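Local atomic coordinates of putative uncharacterized protein (Paracoccus denitrificans, PDB entry 3DML), a protein that probably reduces or exchanges disulfide bonds in the periplasm, as a thioredoxin-like oxidoreductase of chemotrophic sulfur oxidation. Residues A[34-37]-A[43-46]; A[45-50]-A[100-105]; A[79-84]-A[89-94]. One frame throughout, in Å; residues are numbered along the deposited sequence. Where two conformers were deposited one is given.

Strand 20-26 is the first element of the modelled chain and leads into helix 31-39. Contact 1 (34-37 with 43-46) closes a short loop as the chain leaves that helix and turns back towards it. Contact 2 begins where contact 1 ends, the two sharing Pro-45 and Leu-46, and its loop is long: it runs through strand 55-59 and both strands of the hairpin before residues 100-105 of helix 98-112 come back to helix 48-52. Contact 3 (79-84 with 89-94), the hairpin itself, lies wholly within that long loop. Phe-101 and Leu-92 bring contacts 2 and 3 together, Trp-36 and Phe-80 contacts 1 and 3, so helices and sheet meet over one aromatic-rich core.

Contact 1 of 3, residues A[34-37]-A[43-46]; sequences ARWD and QYPL
Tyr-44 OH, which ends the ring that meets Trp-36, is hydrogen-bonded to the carbonyl O of Ala-53, a polar link that fixes the far end of a buried phenol. Along its flank the tyrosine touches the benzene half of the indole, with Tyr-44 CD1 4.3 Å from Trp-36 CZ2. The approach is oblique: the tyrosine ring and the six-membered ring of Trp-36 have centroids 5.9 Å apart and planes inclined at 53°. In Trp-36, CG stands anti to the backbone N (chi1 -171°), which swings the indole from its helix towards the 44-46 turn. That turn is closed by Leu-46 N bonding to Gln-43 O at 2.9 Å. Asp-37 OD1 lies in the indole plane at its edge, 3.5 Å from Trp-36 CE3, and also forms a salt bridge with Arg-57. Edge-to-face partners of the indole come from Phe-101 and Tyr-95. Helix 31-39 opens at the Cys-30 and Cys-33 pair, a disulfide in another structure of the protein but not in this one. Trp-36 thus points from the CxxC helix of this thioredoxin fold into the core between helix and sheet, near the two cysteines but not touching them.

Contact 2 of 3, residues A[45-50]-A[100-105]; sequences PLTDEG and FFWPML
Trp-102 reaches from its helix to Thr-47 and Glu-49, and its atoms can be taken in order. Its CB lies 4.1 Å from Glu-49 OE2 in the conformer of Glu-49 given, one of two. With CG beside the backbone N and anti to the carbonyl carbon (chi1 -62°), the indole is carried across to the start of the neighbouring helix. At CE3 it meets the carboxylate of that conformer, Glu-49 OE2 lying 3.5 Å from Trp-102 CE3 and the two planes turned 67° apart. One atom further on, Trp-102 CZ3 sits 4.0 Å from Glu-49 CB, and at the outer corner Trp-102 CH2 is 3.9 Å from Thr-47 CG2. Thr-47 OG1 comes obliquely to the same corner, 3.8 Å from Trp-102 CH2. That hydroxyl is tied twice: it bonds to Tyr-44 O and, as the N-cap of helix 48-52, accepts Gly-50 N at 3.0 Å with an angle of 156°, which should hold its rotation. The other carboxylate oxygen, Glu-49 OE1, lies 3.6 Å from Leu-105 CD2. Helix 48-52 thus packs on the flank of helix 98-112, whose side chains reach the sheet, Leu-105 at Leu-22 of strand 20-26, Phe-101 and Met-104 at Leu-92 of strand 87-93.

Contact 3 of 3, residues A[79-84]-A[89-94]; sequences TFVLMA and SGRLEG
Backbone hydrogen bonds between Phe-80 and Leu-92 pair the two strands. Phe-80 N meets Leu-92 O at 2.8 Å in a line that is almost straight (179°), and Leu-92 N returns a bond of 2.9 Å to Phe-80 O. Next along, Leu-82 N donates to Gly-90 O at 2.8 Å. Leu-82 O is then gripped by two donors, Ser-89 N at 2.7 Å and, more loosely, Gly-90 N at 3.3 Å: two residues facing one make a classic beta bulge near the turn. Weaker CA-H...O contacts fill the non-hydrogen-bonded positions, with Arg-91 CA 3.2 Å from Phe-80 O. This is the beta hairpin of the thioredoxin fold, whose strand 87-93 is outermost in the sheet while strand 79-84 is also bonded to strand 20-26.

Apolar contacts lie chiefly on the face carrying Phe-80, Leu-82 and Leu-92. The CB atoms of Phe-80 and Leu-92 sit side by side, and the phenyl ring turns its edge to Gly-94 O in its own plane. Trp-36 and Phe-101 also meet this ring.

The opposite face carries the charged and polar groups of Thr-79, Arg-91 and Glu-93 beside Val-81. Arg-91 CG is wedged between its backbone N and carbonyl carbon (chi1 70°), and the bent chain lays one guanidinium face over Val-81 CG2. At its edge, Arg-91 NH1 forms a long salt bridge of 3.6 Å with Glu-93 OE2, which also pairs with Arg-72. A water donates to Thr-79 OG1 and, in a bond modelled very short, to Glu-93 OE2. With a valine in place of Thr-79, that water would probably lose one anchor and Phe-76 O its hydroxyl partner. Beyond the hairpin, Arg-91 NH2 bonds to Arg-72 O, NH1 to Pro-73 O, and NE forms a salt bridge with Glu-88.

Contact 1 of 3, residues A[34-37]-A[43-46]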
loop_
_atom_site.group_PDB
_atom_site.type_symbol
_atom_site.label_atom_id
_atom_site.label_comp_id
_atom_site.label_asym_id
_atom_site.label_seq_id
_atom_site.Cartn_x
_atom_site.Cartn_y
_atom_site.Cartn_z
ATOM N N ALA A 34 -3.779 -12.097 0.834
ATOM C CA ALA A 34 -3.637 -12.977 2.001
ATOM C C ALA A 34 -2.161 -13.316 2.261
ATOM O O ALA A 34 -1.729 -13.417 3.431
ATOM C CB ALA A 34 -4.450 -14.238 1.805
ATOM N N ARG A 35 -1.380 -13.502 1.191
ATOM C CA ARG A 35 0.062 -13.713 1.363
ATOM C C ARG A 35 0.765 -12.534 2.003
ATOM O O ARG A 35 1.584 -12.711 2.893
ATOM C CB ARG A 35 0.759 -14.027 0.052
ATOM C CG ARG A 35 0.482 -15.417 -0.459
ATOM C CD ARG A 35 1.471 -15.694 -1.606
ATOM N NE ARG A 35 1.119 -16.903 -2.336
ATOM C CZ ARG A 35 1.753 -17.305 -3.430
ATOM N NH1 ARG A 35 2.765 -16.593 -3.907
ATOM N NH2 ARG A 35 1.371 -18.414 -4.037
ATOM N N TRP A 36 0.425 -11.325 1.580
ATOM C CA TRP A 36 1.046 -10.130 2.154
ATOM C C TRP A 36 0.644 -10.000 3.626
ATOM O O TRP A 36 1.485 -9.657 4.479
ATOM C CB TRP A 36 0.593 -8.877 1.409
ATOM C CG TRP A 36 1.357 -7.633 1.819
ATOM C CD1 TRP A 36 2.525 -7.188 1.296
ATOM C CD2 TRP A 36 0.992 -6.701 2.837
ATOM N NE1 TRP A 36 2.912 -6.019 1.905
ATOM C CE2 TRP A 36 1.978 -5.692 2.854
ATOM C CE3 TRP A 36 -0.087 -6.609 3.724
ATOM C CZ2 TRP A 36 1.927 -4.601 3.733
ATOM C CZ3 TRP A 36 -0.137 -5.503 4.611
ATOM C CH2 TRP A 36 0.878 -4.534 4.608
ATOM N N ASP A 37 -0.643 -10.241 3.899
ATOM C CA ASP A 37 -1.176 -10.215 5.285
ATOM C C ASP A 37 -0.450 -11.199 6.206
ATOM O O ASP A 37 -0.220 -10.896 7.364
ATOM C CB ASP A 37 -2.689 -10.495 5.336
ATOM C CG ASP A 37 -3.532 -9.369 4.754
ATOM O OD1 ASP A 37 -3.083 -8.205 4.651
ATOM O OD2 ASP A 37 -4.683 -9.660 4.376
ATOM N N GLN A 43 5.162 -7.884 10.453
ATOM C CA GLN A 43 6.419 -7.147 10.654
ATOM C C GLN A 43 6.240 -5.660 10.413
ATOM O O GLN A 43 6.936 -4.837 10.997
ATOM C CB GLN A 43 7.489 -7.608 9.641
ATOM C CG GLN A 43 7.586 -9.086 9.481
ATOM C CD GLN A 43 8.580 -9.472 8.401
ATOM O OE1 GLN A 43 8.202 -9.723 7.235
ATOM N NE2 GLN A 43 9.858 -9.519 8.774
ATOM N N TYR A 44 5.319 -5.317 9.518
ATOM C CA TYR A 44 5.266 -3.981 8.964
ATOM C C TYR A 44 5.310 -2.805 9.974
ATOM O O TYR A 44 6.189 -1.953 9.882
ATOM C CB TYR A 44 4.072 -3.875 7.978
ATOM C CG TYR A 44 4.128 -2.619 7.163
ATOM C CD1 TYR A 44 4.951 -2.529 6.040
ATOM C CD2 TYR A 44 3.362 -1.504 7.518
ATOM C CE1 TYR A 44 5.019 -1.362 5.287
ATOM C CE2 TYR A 44 3.414 -0.337 6.787
ATOM C CZ TYR A 44 4.239 -0.265 5.660
ATOM O OH TYR A 44 4.302 0.899 4.921
ATOM N N PRO A 45 4.378 -2.751 10.947
ATOM C CA PRO A 45 4.431 -1.593 11.858
ATOM C C PRO A 45 5.618 -1.604 12.831
ATOM O O PRO A 45 5.826 -0.633 13.556
ATOM C CB PRO A 45 3.094 -1.696 12.621
ATOM C CG PRO A 45 2.793 -3.147 12.649
ATOM C CD PRO A 45 3.240 -3.641 11.273
ATOM N N LEU A 46 6.386 -2.688 12.824
ATOM C CA LEU A 46 7.545 -2.839 13.693
ATOM C C LEU A 46 8.862 -2.454 13.031
ATOM O O LEU A 46 9.926 -2.491 13.676
ATOM C CB LEU A 46 7.610 -4.288 14.179
ATOM C CG LEU A 46 6.298 -4.776 14.804
ATOM C CD1 LEU A 46 6.420 -6.255 15.158
ATOM C CD2 LEU A 46 5.908 -3.955 16.010
#

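Contact 2 of 3, residues A[45-50]-A[100-105]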
loop_
_atom_site.group_PDB
_atom_site.type_symbol
_atom_site.label_atom_id
_atom_site.label_comp_id
_atom_site.label_asym_id
_atom_site.label_seq_id
_atom_site.Cartn_x
_atom_site.Cartn_y
_atom_site.Cartn_z
ATOM N N PRO A 45 4.378 -2.751 10.947
ATOM C CA PRO A 45 4.431 -1.593 11.858
ATOM C C PRO A 45 5.618 -1.604 12.831
ATOM O O PRO A 45 5.826 -0.633 13.556
ATOM C CB PRO A 45 3.094 -1.696 12.621
ATOM C CG PRO A 45 2.793 -3.147 12.649
ATOM C CD PRO A 45 3.240 -3.641 11.273
ATOM N N LEU A 46 6.386 -2.688 12.824
ATOM C CA LEU A 46 7.545 -2.839 13.693
ATOM C C LEU A 46 8.862 -2.454 13.031
ATOM O O LEU A 46 9.926 -2.491 13.676
ATOM C CB LEU A 46 7.610 -4.288 14.179
ATOM C CG LEU A 46 6.298 -4.776 14.804
ATOM C CD1 LEU A 46 6.420 -6.255 15.158
ATOM C CD2 LEU A 46 5.908 -3.955 16.010
ATOM N N THR A 47 8.783 -2.082 11.756
ATOM C CA THR A 47 9.941 -1.687 10.948
ATOM C C THR A 47 9.978 -0.175 10.755
ATOM O O THR A 47 8.951 0.510 10.846
ATOM C CB THR A 47 9.899 -2.342 9.540
ATOM O OG1 THR A 47 8.766 -1.847 8.815
ATOM C CG2 THR A 47 9.799 -3.853 9.624
ATOM N N ASP A 48 11.165 0.355 10.471
ATOM C CA ASP A 48 11.291 1.771 10.130
ATOM C C ASP A 48 10.374 2.184 8.963
ATOM O O ASP A 48 9.729 3.233 9.024
ATOM C CB ASP A 48 12.734 2.105 9.758
ATOM C CG ASP A 48 13.683 1.989 10.907
ATOM O OD1 ASP A 48 13.283 1.611 12.017
ATOM O OD2 ASP A 48 14.870 2.276 10.689
ATOM N N GLU A 49 10.320 1.369 7.907
ATOM C CA GLU A 49 9.469 1.664 6.746
ATOM C C GLU A 49 7.999 1.723 7.129
ATOM O O GLU A 49 7.280 2.640 6.745
ATOM C CB GLU A 49 9.710 0.644 5.616
ATOM C CG GLU A 49 10.848 1.026 4.676
ATOM C CD GLU A 49 11.141 -0.044 3.597
ATOM O OE1 GLU A 49 10.526 -0.009 2.512
ATOM O OE2 GLU A 49 12.039 -0.914 3.834
ATOM N N GLY A 50 7.566 0.717 7.870
ATOM C CA GLY A 50 6.200 0.634 8.275
ATOM C C GLY A 50 5.831 1.804 9.113
ATOM O O GLY A 50 4.705 2.285 9.046
ATOM N N PHE A 100 10.713 -8.150 -2.931
ATOM C CA PHE A 100 10.292 -7.189 -3.944
ATOM C C PHE A 100 9.626 -6.005 -3.264
ATOM O O PHE A 100 9.904 -4.859 -3.584
ATOM C CB PHE A 100 9.383 -7.888 -4.937
ATOM C CG PHE A 100 10.146 -8.818 -5.822
ATOM C CD1 PHE A 100 10.582 -8.392 -7.075
ATOM C CD2 PHE A 100 10.524 -10.079 -5.353
ATOM C CE1 PHE A 100 11.342 -9.235 -7.879
ATOM C CE2 PHE A 100 11.278 -10.935 -6.148
ATOM C CZ PHE A 100 11.695 -10.504 -7.413
ATOM N N PHE A 101 8.834 -6.300 -2.255
ATOM C CA PHE A 101 8.066 -5.285 -1.541
ATOM C C PHE A 101 8.939 -4.228 -0.899
ATOM O O PHE A 101 8.765 -3.050 -1.148
ATOM C CB PHE A 101 7.126 -5.950 -0.510
ATOM C CG PHE A 101 6.281 -4.957 0.240
ATOM C CD1 PHE A 101 5.161 -4.367 -0.363
ATOM C CD2 PHE A 101 6.652 -4.553 1.514
ATOM C CE1 PHE A 101 4.374 -3.423 0.349
ATOM C CE2 PHE A 101 5.886 -3.621 2.225
ATOM C CZ PHE A 101 4.761 -3.053 1.635
ATOM N N TRP A 102 9.883 -4.634 -0.050
ATOM C CA TRP A 102 10.650 -3.653 0.710
ATOM C C TRP A 102 11.427 -2.596 -0.089
ATOM O O TRP A 102 11.288 -1.395 0.180
ATOM C CB TRP A 102 11.579 -4.346 1.723
ATOM C CG TRP A 102 10.865 -5.158 2.779
ATOM C CD1 TRP A 102 10.925 -6.512 2.966
ATOM C CD2 TRP A 102 10.027 -4.645 3.821
ATOM N NE1 TRP A 102 10.158 -6.872 4.057
ATOM C CE2 TRP A 102 9.603 -5.743 4.598
ATOM C CE3 TRP A 102 9.588 -3.356 4.167
ATOM C CZ2 TRP A 102 8.751 -5.595 5.702
ATOM C CZ3 TRP A 102 8.746 -3.211 5.255
ATOM C CH2 TRP A 102 8.340 -4.321 6.012
ATOM N N PRO A 103 12.268 -3.014 -1.051
ATOM C CA PRO A 103 13.038 -1.985 -1.764
ATOM C C PRO A 103 12.157 -1.152 -2.713
ATOM O O PRO A 103 12.471 0.014 -2.986
ATOM C CB PRO A 103 14.091 -2.798 -2.566
ATOM C CG PRO A 103 13.544 -4.147 -2.688
ATOM C CD PRO A 103 12.578 -4.374 -1.524
HETATM N N MSE A 104 11.068 -1.727 -3.207
HETATM C CA MSE A 104 10.183 -0.958 -4.080
HETATM C C MSE A 104 9.402 0.069 -3.282
HETATM O O MSE A 104 9.194 1.189 -3.739
HETATM C CB MSE A 104 9.278 -1.891 -4.864
HETATM C CG MSE A 104 10.104 -2.932 -5.606
HETATM SE SE MSE A 104 9.093 -3.947 -6.870
HETATM C CE MSE A 104 7.640 -4.678 -5.766
ATOM N N LEU A 105 9.004 -0.290 -2.063
ATOM C CA LEU A 105 8.359 0.684 -1.197
ATOM C C LEU A 105 9.360 1.779 -0.817
ATOM O O LEU A 105 9.038 2.977 -0.820
ATOM C CB LEU A 105 7.820 0.000 0.063
ATOM C CG LEU A 105 7.273 0.974 1.127
ATOM C CD1 LEU A 105 6.057 1.764 0.611
ATOM C CD2 LEU A 105 6.937 0.237 2.399
#

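Contact 3 of 3, residues A[79-84]-A[89-94]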
loop_
_atom_site.group_PDB
_atom_site.type_symbol
_atom_site.label_atom_id
_atom_site.label_comp_id
_atom_site.label_asym_id
_atom_site.label_seq_id
_atom_site.Cartn_x
_atom_site.Cartn_y
_atom_site.Cartn_z
ATOM N N THR A 79 -2.951 -3.656 -4.342
ATOM C CA THR A 79 -2.238 -2.452 -4.791
ATOM C C THR A 79 -1.897 -1.659 -3.542
ATOM O O THR A 79 -2.742 -1.508 -2.655
ATOM C CB THR A 79 -3.113 -1.591 -5.737
ATOM O OG1 THR A 79 -3.278 -2.282 -6.982
ATOM C CG2 THR A 79 -2.465 -0.217 -6.021
ATOM N N PHE A 80 -0.690 -1.126 -3.484
ATOM C CA PHE A 80 -0.270 -0.335 -2.337
ATOM C C PHE A 80 -0.035 1.083 -2.812
ATOM O O PHE A 80 0.835 1.297 -3.644
ATOM C CB PHE A 80 1.024 -0.891 -1.744
ATOM C CG PHE A 80 0.927 -2.349 -1.353
ATOM C CD1 PHE A 80 0.508 -2.698 -0.061
ATOM C CD2 PHE A 80 1.241 -3.351 -2.272
ATOM C CE1 PHE A 80 0.419 -4.040 0.322
ATOM C CE2 PHE A 80 1.148 -4.718 -1.915
ATOM C CZ PHE A 80 0.730 -5.053 -0.607
ATOM N N VAL A 81 -0.822 2.032 -2.316
ATOM C CA VAL A 81 -0.677 3.404 -2.773
ATOM C C VAL A 81 -0.039 4.237 -1.665
ATOM O O VAL A 81 -0.570 4.322 -0.552
ATOM C CB VAL A 81 -2.022 4.046 -3.180
ATOM C CG1 VAL A 81 -1.783 5.484 -3.658
ATOM C CG2 VAL A 81 -2.697 3.227 -4.290
ATOM N N LEU A 82 1.095 4.842 -1.977
ATOM C CA LEU A 82 1.738 5.730 -1.015
ATOM C C LEU A 82 1.132 7.106 -1.194
ATOM O O LEU A 82 1.240 7.721 -2.272
ATOM C CB LEU A 82 3.257 5.764 -1.210
ATOM C CG LEU A 82 3.989 6.594 -0.148
ATOM C CD1 LEU A 82 4.014 5.871 1.218
ATOM C CD2 LEU A 82 5.397 6.940 -0.612
HETATM N N MSE A 83 0.507 7.578 -0.120
HETATM C CA MSE A 83 -0.134 8.889 -0.064
HETATM C C MSE A 83 0.757 9.839 0.696
HETATM O O MSE A 83 1.296 9.489 1.749
HETATM C CB MSE A 83 -1.446 8.799 0.711
HETATM C CG MSE A 83 -2.382 7.735 0.261
HETATM SE SE MSE A 83 -3.071 8.099 -1.536
HETATM C CE MSE A 83 -4.139 9.652 -1.075
ATOM N N ALA A 84 0.881 11.054 0.184
ATOM C CA ALA A 84 1.527 12.133 0.925
ATOM C C ALA A 84 0.398 13.100 1.237
ATOM O O ALA A 84 -0.139 13.759 0.340
ATOM C CB ALA A 84 2.570 12.793 0.083
ATOM N N SER A 89 1.254 9.726 -4.025
ATOM C CA SER A 89 2.625 10.034 -4.434
ATOM C C SER A 89 3.126 8.980 -5.423
ATOM O O SER A 89 3.802 9.300 -6.402
ATOM C CB SER A 89 3.550 10.114 -3.201
ATOM O OG SER A 89 4.907 10.297 -3.587
ATOM N N GLY A 90 2.806 7.712 -5.174
ATOM C CA GLY A 90 3.236 6.645 -6.076
ATOM C C GLY A 90 2.548 5.380 -5.629
ATOM O O GLY A 90 1.848 5.391 -4.620
ATOM N N ARG A 91 2.737 4.293 -6.372
ATOM C CA ARG A 91 2.090 3.034 -6.009
ATOM C C ARG A 91 2.894 1.828 -6.453
ATOM O O ARG A 91 3.726 1.912 -7.360
ATOM C CB ARG A 91 0.658 2.963 -6.593
ATOM C CG ARG A 91 0.599 2.799 -8.111
ATOM C CD ARG A 91 -0.852 2.498 -8.550
ATOM N NE ARG A 91 -1.761 3.617 -8.273
ATOM C CZ ARG A 91 -3.070 3.609 -8.552
ATOM N NH1 ARG A 91 -3.629 2.523 -9.083
ATOM N NH2 ARG A 91 -3.817 4.672 -8.263
ATOM N N LEU A 92 2.651 0.719 -5.772
ATOM C CA LEU A 92 3.163 -0.584 -6.159
ATOM C C LEU A 92 1.953 -1.465 -6.433
ATOM O O LEU A 92 1.049 -1.554 -5.597
ATOM C CB LEU A 92 3.873 -1.235 -4.984
ATOM C CG LEU A 92 5.032 -0.614 -4.259
ATOM C CD1 LEU A 92 5.470 -1.650 -3.215
ATOM C CD2 LEU A 92 6.094 -0.367 -5.311
ATOM N N GLU A 93 1.930 -2.139 -7.578
ATOM C CA GLU A 93 0.829 -3.053 -7.849
ATOM C C GLU A 93 1.357 -4.482 -7.790
ATOM O O GLU A 93 2.317 -4.819 -8.481
ATOM C CB GLU A 93 0.168 -2.740 -9.206
ATOM C CG GLU A 93 -0.397 -1.288 -9.269
ATOM C CD GLU A 93 -1.024 -0.936 -10.622
ATOM O OE1 GLU A 93 -0.384 -1.219 -11.653
ATOM O OE2 GLU A 93 -2.134 -0.322 -10.657
ATOM N N GLY A 94 0.704 -5.299 -6.977
ATOM C CA GLY A 94 1.045 -6.716 -6.811
ATOM C C GLY A 94 1.989 -6.984 -5.640
ATOM O O GLY A 94 2.495 -6.053 -4.993
HETATM O O HOH W 1 -4.184 -0.822 -9.229
#